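Local coordinates for putative 6-phosphogluconolactonase (Neisseria gonorrhoeae, PDB 3LHI), which probably hydrolyses 6-phosphogluconolactone to 6-phosphogluconate, the second step in the oxidative stage of the pentose phosphate pathway, at residues L163-P168 against P172-S177; D69-I72 against A78-N81; Q150-I155 against E209-P214. One frame throughout, in Å; residues are numbered along the deposited sequence. Where two conformers were deposited one is given.

From the N terminus, interaction 2 comes first. It closes the short loop between strand 63-71 and helix 81-88. Interaction 3 opens next, at helix 151-155, and closes at the loop between helices 196-206 and 215-219. Interaction 1, the hairpin of strands 163-166 and 175-178, is nested inside that long loop. Interactions 1 and 2 meet in one sheet, where strands 63-71 and 175-178 are neighbours, and H173 NE2 to D79 OD2 (2.7 Å) adds a hydrogen bond. Interactions 1 and 3 meet at Q150, whose OE1 accepts a hydrogen bond from T167 N. Interactions 2 and 3 do not touch; their nearest atoms are about 9 Å apart.

Interaction 1 (L163-P168 against P172-S177); sequences LVHTTP and PHERIS
Strands 163-166 and 175-177 run antiparallel, with V164-S177 and T166-R175 as hydrogen-bonded pairs and H165-I176 as the non-hydrogen-bonded pair between them. V164 N to S177 O and T166 N to R175 O are both 2.9 Å, and each is matched by a return bond.

E174 folds back over the partner chain. Its chain bends at chi2 (-56°), which brings OE1 between two donors. T167 OG1 donates a hydrogen bond to E174 OE1 at 2.6 Å, using the syn lone pair. H165 NE2 reaches the same oxygen at 2.7 Å from the anti side. The imidazole and carboxylate planes stand 73° apart, yet OE1 lies near the ring plane.

On the face with T166 and R175, P168 CG sits over one face of the R175 guanidinium, 3.6 Å from NE. NE and NH2 of R175 grip P172 O side-on, NH2 at 2.8 Å, while NH1 bonds S143 OG. On the other face, in the conformer given, L163 CD1 meets I176 CD1 at 3.9 Å, against helix 114-124. The whole is a beta hairpin whose second strand joins strand 63-71 in the mixed sheet.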
loop_
_atom_site.group_PDB
_atom_site.type_symbol
_atom_site.label_atom_id
_atom_site.label_comp_id
_atom_site.label_asym_id
_atom_site.label_seq_id
_atom_site.Cartn_x
_atom_site.Cartn_y
_atom_site.Cartn_z
ATOM N N LEU A 163 8.921 5.700 6.893
ATOM C CA LEU A 163 9.404 4.681 5.962
ATOM C C LEU A 163 10.587 3.974 6.601
ATOM O O LEU A 163 11.374 4.595 7.354
ATOM C CB LEU A 163 9.847 5.284 4.622
ATOM C CG LEU A 163 8.769 6.010 3.843
ATOM C CD1 LEU A 163 9.337 6.701 2.569
ATOM C CD2 LEU A 163 7.597 5.097 3.454
ATOM N N VAL A 164 10.723 2.697 6.294
ATOM C CA VAL A 164 11.719 1.804 6.907
ATOM C C VAL A 164 12.255 0.826 5.823
ATOM O O VAL A 164 11.487 0.316 5.013
ATOM C CB VAL A 164 11.094 0.998 8.088
ATOM C CG1 VAL A 164 9.873 0.200 7.611
ATOM C CG2 VAL A 164 12.145 0.089 8.766
ATOM N N HIS A 165 13.564 0.571 5.844
ATOM C CA HIS A 165 14.176 -0.508 5.052
ATOM C C HIS A 165 13.905 -1.826 5.731
ATOM O O HIS A 165 14.227 -2.008 6.899
ATOM C CB HIS A 165 15.675 -0.251 4.956
ATOM C CG HIS A 165 16.474 -1.408 4.454
ATOM N ND1 HIS A 165 17.742 -1.685 4.945
ATOM C CD2 HIS A 165 16.164 -2.405 3.591
ATOM C CE1 HIS A 165 18.187 -2.767 4.314
ATOM N NE2 HIS A 165 17.238 -3.237 3.524
ATOM N N THR A 166 13.355 -2.780 5.005
ATOM C CA THR A 166 13.138 -4.116 5.517
ATOM C C THR A 166 13.755 -5.160 4.568
ATOM O O THR A 166 13.903 -4.951 3.359
ATOM C CB THR A 166 11.693 -4.477 5.787
ATOM O OG1 THR A 166 11.013 -4.527 4.530
ATOM C CG2 THR A 166 10.998 -3.462 6.698
ATOM N N THR A 167 14.191 -6.261 5.157
ATOM C CA THR A 167 14.683 -7.441 4.451
ATOM C C THR A 167 13.633 -8.541 4.672
ATOM O O THR A 167 13.379 -8.970 5.801
ATOM C CB THR A 167 16.048 -7.905 5.045
ATOM O OG1 THR A 167 16.974 -6.848 4.985
ATOM C CG2 THR A 167 16.555 -9.156 4.291
ATOM N N PRO A 168 12.958 -9.029 3.588
ATOM C CA PRO A 168 11.844 -9.911 3.816
ATOM C C PRO A 168 12.204 -11.290 4.389
ATOM O O PRO A 168 11.359 -11.890 5.048
ATOM C CB PRO A 168 11.235 -10.055 2.420
ATOM C CG PRO A 168 11.553 -8.789 1.742
ATOM C CD PRO A 168 12.956 -8.474 2.206
ATOM N N PRO A 172 12.126 -12.078 -2.179
ATOM C CA PRO A 172 13.292 -11.387 -2.676
ATOM C C PRO A 172 13.237 -9.869 -2.564
ATOM O O PRO A 172 12.152 -9.292 -2.545
ATOM C CB PRO A 172 13.343 -11.804 -4.149
ATOM C CG PRO A 172 11.965 -12.023 -4.493
ATOM C CD PRO A 172 11.335 -12.674 -3.282
ATOM N N HIS A 173 14.416 -9.284 -2.612
ATOM C CA HIS A 173 14.701 -7.879 -2.734
ATOM C C HIS A 173 14.565 -7.154 -1.385
ATOM O O HIS A 173 13.605 -7.319 -0.668
ATOM C CB HIS A 173 13.827 -7.161 -3.766
ATOM C CG HIS A 173 13.798 -7.815 -5.107
ATOM N ND1 HIS A 173 14.959 -8.037 -5.842
ATOM C CD2 HIS A 173 12.764 -8.300 -5.847
ATOM C CE1 HIS A 173 14.608 -8.610 -6.996
ATOM N NE2 HIS A 173 13.297 -8.806 -7.013
ATOM N N GLU A 174 15.534 -6.320 -1.098
ATOM C CA GLU A 174 15.408 -5.354 -0.008
ATOM C C GLU A 174 14.225 -4.474 -0.341
ATOM O O GLU A 174 13.928 -4.230 -1.517
ATOM C CB GLU A 174 16.686 -4.526 0.136
ATOM C CG GLU A 174 17.936 -5.331 0.356
ATOM C CD GLU A 174 17.845 -6.239 1.551
ATOM O OE1 GLU A 174 17.340 -5.799 2.613
ATOM O OE2 GLU A 174 18.299 -7.427 1.480
ATOM N N ARG A 175 13.560 -3.979 0.698
ATOM C CA ARG A 175 12.346 -3.206 0.544
ATOM C C ARG A 175 12.407 -1.883 1.276
ATOM O O ARG A 175 13.121 -1.745 2.310
ATOM C CB ARG A 175 11.161 -3.973 1.156
ATOM C CG ARG A 175 11.015 -5.418 0.724
ATOM C CD ARG A 175 10.808 -5.549 -0.762
ATOM N NE ARG A 175 10.647 -6.946 -1.205
ATOM C CZ ARG A 175 9.500 -7.584 -1.269
ATOM N NH1 ARG A 175 8.343 -6.977 -0.963
ATOM N NH2 ARG A 175 9.486 -8.836 -1.726
ATOM N N ILE A 176 11.567 -0.971 0.830
ATOM C CA ILE A 176 11.251 0.219 1.582
ATOM C C ILE A 176 9.748 0.155 1.837
ATOM O O ILE A 176 8.977 -0.011 0.886
ATOM C CB ILE A 176 11.748 1.525 0.887
ATOM C CG1 ILE A 176 11.336 2.755 1.697
ATOM C CG2 ILE A 176 11.308 1.619 -0.587
ATOM C CD1 ILE A 176 11.816 4.041 1.067
ATOM N N SER A 177 9.344 0.285 3.113
ATOM C CA SER A 177 7.956 0.120 3.558
ATOM C C SER A 177 7.495 1.289 4.370
ATOM O O SER A 177 8.232 1.855 5.186
ATOM C CB SER A 177 7.802 -1.096 4.411
ATOM O OG SER A 177 6.470 -1.449 4.682
#

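Interaction 2 (D69-I72 against A78-N81); sequences DERI and ADSN. With EDO (1,2-ethanediol), chain C.
The N81 side chain crosses R71 at about a right angle and runs counter to E70. Its OD1 lies over one face of the R71 guanidinium, 3.7 Å from NE. The two planes are 32° apart. N81 ND2 donates to D69 O at 2.9 Å; the oxygen lies in the amide plane, but the donor stands above the carbonyl plane.

The E70 carboxylate plane is turned only 22° from the N81 amide plane. Its CG is anti to the backbone N (chi1 178°) and the chain then bends, bringing OE1 beside the start of the helix. There OE1 accepts from N81 N at 2.8 Å on its syn side and from R71 N on its anti side. R71 points NH1 edge-on at D79 O, 2.8 Å away and in the guanidinium plane.

Water 1 joins D69 OD2, R71 NE and N81 ND2. Water 3 bridges R71 NH1 and D79 OD1. D69 OD2 also bonds S143 OG, and D79 has a second partner in H173.

S80 is the N-cap of helix 81-88, with OG bonded to G83 N. The contact thus ties the end of strand 63-71 to the first turn of that helix, beside strand 175-178.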
loop_
_atom_site.group_PDB
_atom_site.type_symbol
_atom_site.label_atom_id
_atom_site.label_comp_id
_atom_site.label_asym_id
_atom_site.label_seq_id
_atom_site.Cartn_x
_atom_site.Cartn_y
_atom_site.Cartn_z
ATOM N N ASP A 69 4.813 0.340 -0.285
ATOM C CA ASP A 69 6.065 -0.364 -0.170
ATOM C C ASP A 69 6.641 -0.540 -1.561
ATOM O O ASP A 69 5.900 -0.520 -2.550
ATOM C CB ASP A 69 5.970 -1.710 0.577
ATOM C CG ASP A 69 5.193 -2.749 -0.162
ATOM O OD1 ASP A 69 4.041 -2.490 -0.518
ATOM O OD2 ASP A 69 5.715 -3.870 -0.348
ATOM N N GLU A 70 7.963 -0.705 -1.628
ATOM C CA GLU A 70 8.643 -0.861 -2.910
ATOM C C GLU A 70 9.804 -1.796 -2.754
ATOM O O GLU A 70 10.450 -1.880 -1.705
ATOM C CB GLU A 70 9.055 0.494 -3.463
ATOM C CG GLU A 70 9.829 0.523 -4.775
ATOM C CD GLU A 70 9.141 -0.108 -5.980
ATOM O OE1 GLU A 70 8.800 -1.290 -5.910
ATOM O OE2 GLU A 70 8.969 0.587 -6.979
ATOM N N ARG A 71 10.073 -2.548 -3.824
ATOM C CA ARG A 71 11.274 -3.359 -3.964
ATOM C C ARG A 71 12.392 -2.465 -4.386
ATOM O O ARG A 71 12.239 -1.618 -5.298
ATOM C CB ARG A 71 11.021 -4.467 -5.004
ATOM C CG ARG A 71 10.003 -5.519 -4.655
ATOM C CD ARG A 71 8.563 -5.063 -4.702
ATOM N NE ARG A 71 7.667 -6.154 -4.402
ATOM C CZ ARG A 71 7.363 -7.135 -5.254
ATOM N NH1 ARG A 71 7.781 -7.105 -6.507
ATOM N NH2 ARG A 71 6.546 -8.083 -4.834
ATOM N N ILE A 72 13.551 -2.614 -3.733
ATOM C CA ILE A 72 14.707 -1.768 -4.038
ATOM C C ILE A 72 15.427 -2.392 -5.225
ATOM O O ILE A 72 16.377 -3.161 -5.082
ATOM C CB ILE A 72 15.614 -1.539 -2.820
ATOM C CG1 ILE A 72 14.793 -0.911 -1.674
ATOM C CG2 ILE A 72 16.762 -0.663 -3.231
ATOM C CD1 ILE A 72 15.587 -0.652 -0.370
ATOM N N ALA A 78 11.484 -5.884 -13.627
ATOM C CA ALA A 78 10.221 -6.594 -13.616
ATOM C C ALA A 78 9.502 -6.604 -12.276
ATOM O O ALA A 78 8.285 -6.733 -12.237
ATOM C CB ALA A 78 10.447 -8.061 -14.092
ATOM N N ASP A 79 10.243 -6.537 -11.180
ATOM C CA ASP A 79 9.686 -6.607 -9.836
ATOM C C ASP A 79 9.464 -5.222 -9.211
ATOM O O ASP A 79 9.179 -5.147 -8.026
ATOM C CB ASP A 79 10.587 -7.476 -8.936
ATOM C CG ASP A 79 10.674 -8.915 -9.389
ATOM O OD1 ASP A 79 9.712 -9.383 -10.012
ATOM O OD2 ASP A 79 11.702 -9.534 -9.085
ATOM N N SER A 80 9.564 -4.154 -9.975
ATOM C CA SER A 80 9.331 -2.807 -9.470
ATOM C C SER A 80 7.825 -2.555 -9.326
ATOM O O SER A 80 7.062 -2.661 -10.289
ATOM C CB SER A 80 9.910 -1.781 -10.432
ATOM O OG SER A 80 9.615 -0.467 -9.999
ATOM N N ASN A 81 7.390 -2.141 -8.134
ATOM C CA ASN A 81 6.020 -1.707 -7.976
ATOM C C ASN A 81 5.777 -0.371 -8.692
ATOM O O ASN A 81 4.653 -0.098 -9.111
ATOM C CB ASN A 81 5.637 -1.547 -6.497
ATOM C CG ASN A 81 5.543 -2.876 -5.739
ATOM O OD1 ASN A 81 5.383 -3.936 -6.368
ATOM N ND2 ASN A 81 5.558 -2.801 -4.385
HETATM C C1 EDO C . 6.719 -4.559 -14.566
HETATM O O1 EDO C . 6.519 -6.003 -14.666
HETATM C C2 EDO C . 5.533 -3.689 -15.025
HETATM O O2 EDO C . 4.256 -4.122 -14.506
HETATM O O HOH W 1 5.793 -5.205 -2.498
HETATM O O HOH W 2 11.544 0.117 -8.267
HETATM O O HOH W 3 7.383 -9.221 -8.548
#

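Interaction 3 (Q150-I155 against E209-P214); sequences QFQTAI and ENREYP
In the conformer given, R211 forms an off-centre cation-pi pair with F151. It joins helix 151-155 to a type I beta turn, N210 to Y213. R211 CZ lies 4.1 Å from the centroid of the F151 ring, 35° off the ring normal. The two side chains run antiparallel, overlapping along their lengths, and their planes are 30° apart. The overlap is therefore tilted and partial. The closest atoms are F151 CD1 and R211 CZ, at 3.5 Å. CB of R211 also packs on the ring, 3.6 Å from F151 CE1.

P214 meets the phenyl ring at its edge. Its CG lies 3.8 Å from F151 CE2, near the ring plane. Q152 comes at the edge of the guanidinium, with its amide nearly coplanar. Its OE1 is 3.0 Å from R211 NH1, but the angle is too poor for a hydrogen bond.

Torsions place both partners. F151 has CG anti to the backbone N, and its ring reaches out from the first turn of the helix toward the loop. The R211 chain bends at chi3 (-69°) to lay the guanidinium over the ring. In this conformer NH2 of R211 also bonds P146 O.

Further out, Q150 is the N-cap residue of the helix. I144 and L217 also pack on F151; L217 belongs to helix 215-219, which follows the turn. S216 OG bonds both N210 O and Y213 O. Within the turn, Y213 N bonds N210 O, and N210 forms an Asx turn: its OD1 accepts from E212 N at 3.0 Å, with the donor above the side-chain carbonyl plane.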
loop_
_atom_site.group_PDB
_atom_site.type_symbol
_atom_site.label_atom_id
_atom_site.label_comp_id
_atom_site.label_asym_id
_atom_site.label_seq_id
_atom_site.Cartn_x
_atom_site.Cartn_y
_atom_site.Cartn_z
ATOM N N GLN A 150 14.480 -5.920 10.746
ATOM C CA GLN A 150 14.080 -4.549 10.998
ATOM C C GLN A 150 12.638 -4.433 11.537
ATOM O O GLN A 150 12.098 -3.341 11.630
ATOM C CB GLN A 150 14.271 -3.671 9.755
ATOM C CG GLN A 150 15.623 -3.843 9.087
ATOM C CD GLN A 150 15.641 -4.911 7.996
ATOM O OE1 GLN A 150 14.771 -5.796 7.961
ATOM N NE2 GLN A 150 16.621 -4.824 7.101
ATOM N N PHE A 151 12.014 -5.550 11.903
ATOM C CA PHE A 151 10.617 -5.531 12.353
ATOM C C PHE A 151 10.404 -4.611 13.532
ATOM O O PHE A 151 9.451 -3.838 13.546
ATOM C CB PHE A 151 10.150 -6.943 12.693
ATOM C CG PHE A 151 8.703 -7.082 12.913
ATOM C CD1 PHE A 151 8.100 -6.853 14.159
ATOM C CD2 PHE A 151 7.891 -7.419 11.858
ATOM C CE1 PHE A 151 6.719 -6.969 14.306
ATOM C CE2 PHE A 151 6.561 -7.547 12.036
ATOM C CZ PHE A 151 5.952 -7.327 13.203
ATOM N N GLN A 152 11.268 -4.634 14.548
ATOM C CA GLN A 152 11.091 -3.740 15.687
ATOM C C GLN A 152 11.163 -2.273 15.289
ATOM O O GLN A 152 10.429 -1.453 15.843
ATOM C CB GLN A 152 12.106 -4.034 16.807
ATOM C CG GLN A 152 11.890 -5.401 17.498
ATOM C CD GLN A 152 10.602 -5.474 18.196
ATOM O OE1 GLN A 152 9.764 -6.338 17.901
ATOM N NE2 GLN A 152 10.427 -4.602 19.211
ATOM N N THR A 153 12.023 -1.924 14.343
ATOM C CA THR A 153 12.051 -0.543 13.812
ATOM C C THR A 153 10.735 -0.212 13.098
ATOM O O THR A 153 10.191 0.870 13.298
ATOM C CB THR A 153 13.257 -0.310 12.897
ATOM O OG1 THR A 153 14.476 -0.536 13.643
ATOM C CG2 THR A 153 13.280 1.107 12.285
ATOM N N ALA A 154 10.205 -1.137 12.337
ATOM C CA ALA A 154 8.989 -0.899 11.565
ATOM C C ALA A 154 7.803 -0.634 12.436
ATOM O O ALA A 154 6.887 0.077 12.026
ATOM C CB ALA A 154 8.720 -2.095 10.604
ATOM N N ILE A 155 7.784 -1.213 13.640
ATOM C CA ILE A 155 6.668 -1.043 14.575
ATOM C C ILE A 155 6.892 0.006 15.670
ATOM O O ILE A 155 5.995 0.222 16.462
ATOM C CB ILE A 155 6.204 -2.379 15.179
ATOM C CG1 ILE A 155 7.228 -2.930 16.181
ATOM C CG2 ILE A 155 5.829 -3.404 14.076
ATOM C CD1 ILE A 155 6.705 -4.126 17.041
ATOM N N GLU A 209 -3.603 -9.290 18.094
ATOM C CA GLU A 209 -2.275 -8.932 17.702
ATOM C C GLU A 209 -1.343 -10.110 17.828
ATOM O O GLU A 209 -1.215 -10.735 18.904
ATOM C CB GLU A 209 -1.719 -7.786 18.520
ATOM C CG GLU A 209 -2.355 -6.489 18.243
ATOM C CD GLU A 209 -1.697 -5.344 18.967
ATOM O OE1 GLU A 209 -0.657 -5.557 19.650
ATOM O OE2 GLU A 209 -2.233 -4.213 18.829
ATOM N N ASN A 210 -0.648 -10.384 16.753
ATOM C CA ASN A 210 0.391 -11.394 16.750
ATOM C C ASN A 210 1.383 -11.007 15.664
ATOM O O ASN A 210 1.031 -10.937 14.485
ATOM C CB ASN A 210 -0.176 -12.764 16.507
ATOM C CG ASN A 210 0.855 -13.860 16.600
ATOM O OD1 ASN A 210 2.057 -13.605 16.653
ATOM N ND2 ASN A 210 0.378 -15.090 16.697
ATOM N N ARG A 211 2.635 -10.734 16.011
ATOM C CA ARG A 211 3.623 -10.304 15.007
ATOM C C ARG A 211 3.923 -11.395 13.986
ATOM O O ARG A 211 4.542 -11.128 12.953
ATOM C CB ARG A 211 4.955 -9.857 15.670
ATOM C CG ARG A 211 5.596 -10.914 16.589
ATOM C CD ARG A 211 6.992 -10.508 17.041
ATOM N NE ARG A 211 7.871 -10.567 15.889
ATOM C CZ ARG A 211 8.982 -9.863 15.707
ATOM N NH1 ARG A 211 9.422 -8.982 16.630
ATOM N NH2 ARG A 211 9.662 -10.075 14.572
ATOM N N GLU A 212 3.503 -12.631 14.252
ATOM C CA GLU A 212 3.637 -13.664 13.233
ATOM C C GLU A 212 2.811 -13.319 11.963
ATOM O O GLU A 212 3.179 -13.738 10.885
ATOM C CB GLU A 212 3.199 -14.983 13.818
ATOM C CG GLU A 212 3.381 -16.202 12.960
ATOM C CD GLU A 212 4.833 -16.513 12.590
ATOM O OE1 GLU A 212 5.819 -16.027 13.224
ATOM O OE2 GLU A 212 4.966 -17.279 11.602
ATOM N N TYR A 213 1.720 -12.579 12.156
ATOM C CA TYR A 213 0.842 -12.154 11.058
ATOM C C TYR A 213 0.759 -10.615 11.121
ATOM O O TYR A 213 -0.141 -10.087 11.768
ATOM C CB TYR A 213 -0.575 -12.779 11.199
ATOM C CG TYR A 213 -0.544 -14.267 11.435
ATOM C CD1 TYR A 213 -0.070 -15.143 10.470
ATOM C CD2 TYR A 213 -0.868 -14.772 12.691
ATOM C CE1 TYR A 213 -0.003 -16.531 10.727
ATOM C CE2 TYR A 213 -0.802 -16.134 12.966
ATOM C CZ TYR A 213 -0.352 -17.004 11.984
ATOM O OH TYR A 213 -0.276 -18.351 12.282
ATOM N N PRO A 214 1.730 -9.925 10.487
ATOM C CA PRO A 214 1.840 -8.487 10.753
ATOM C C PRO A 214 0.586 -7.650 10.480
ATOM O O PRO A 214 0.375 -6.637 11.168
ATOM C CB PRO A 214 3.035 -8.072 9.904
ATOM C CG PRO A 214 3.905 -9.235 9.941
ATOM C CD PRO A 214 2.938 -10.418 9.806
#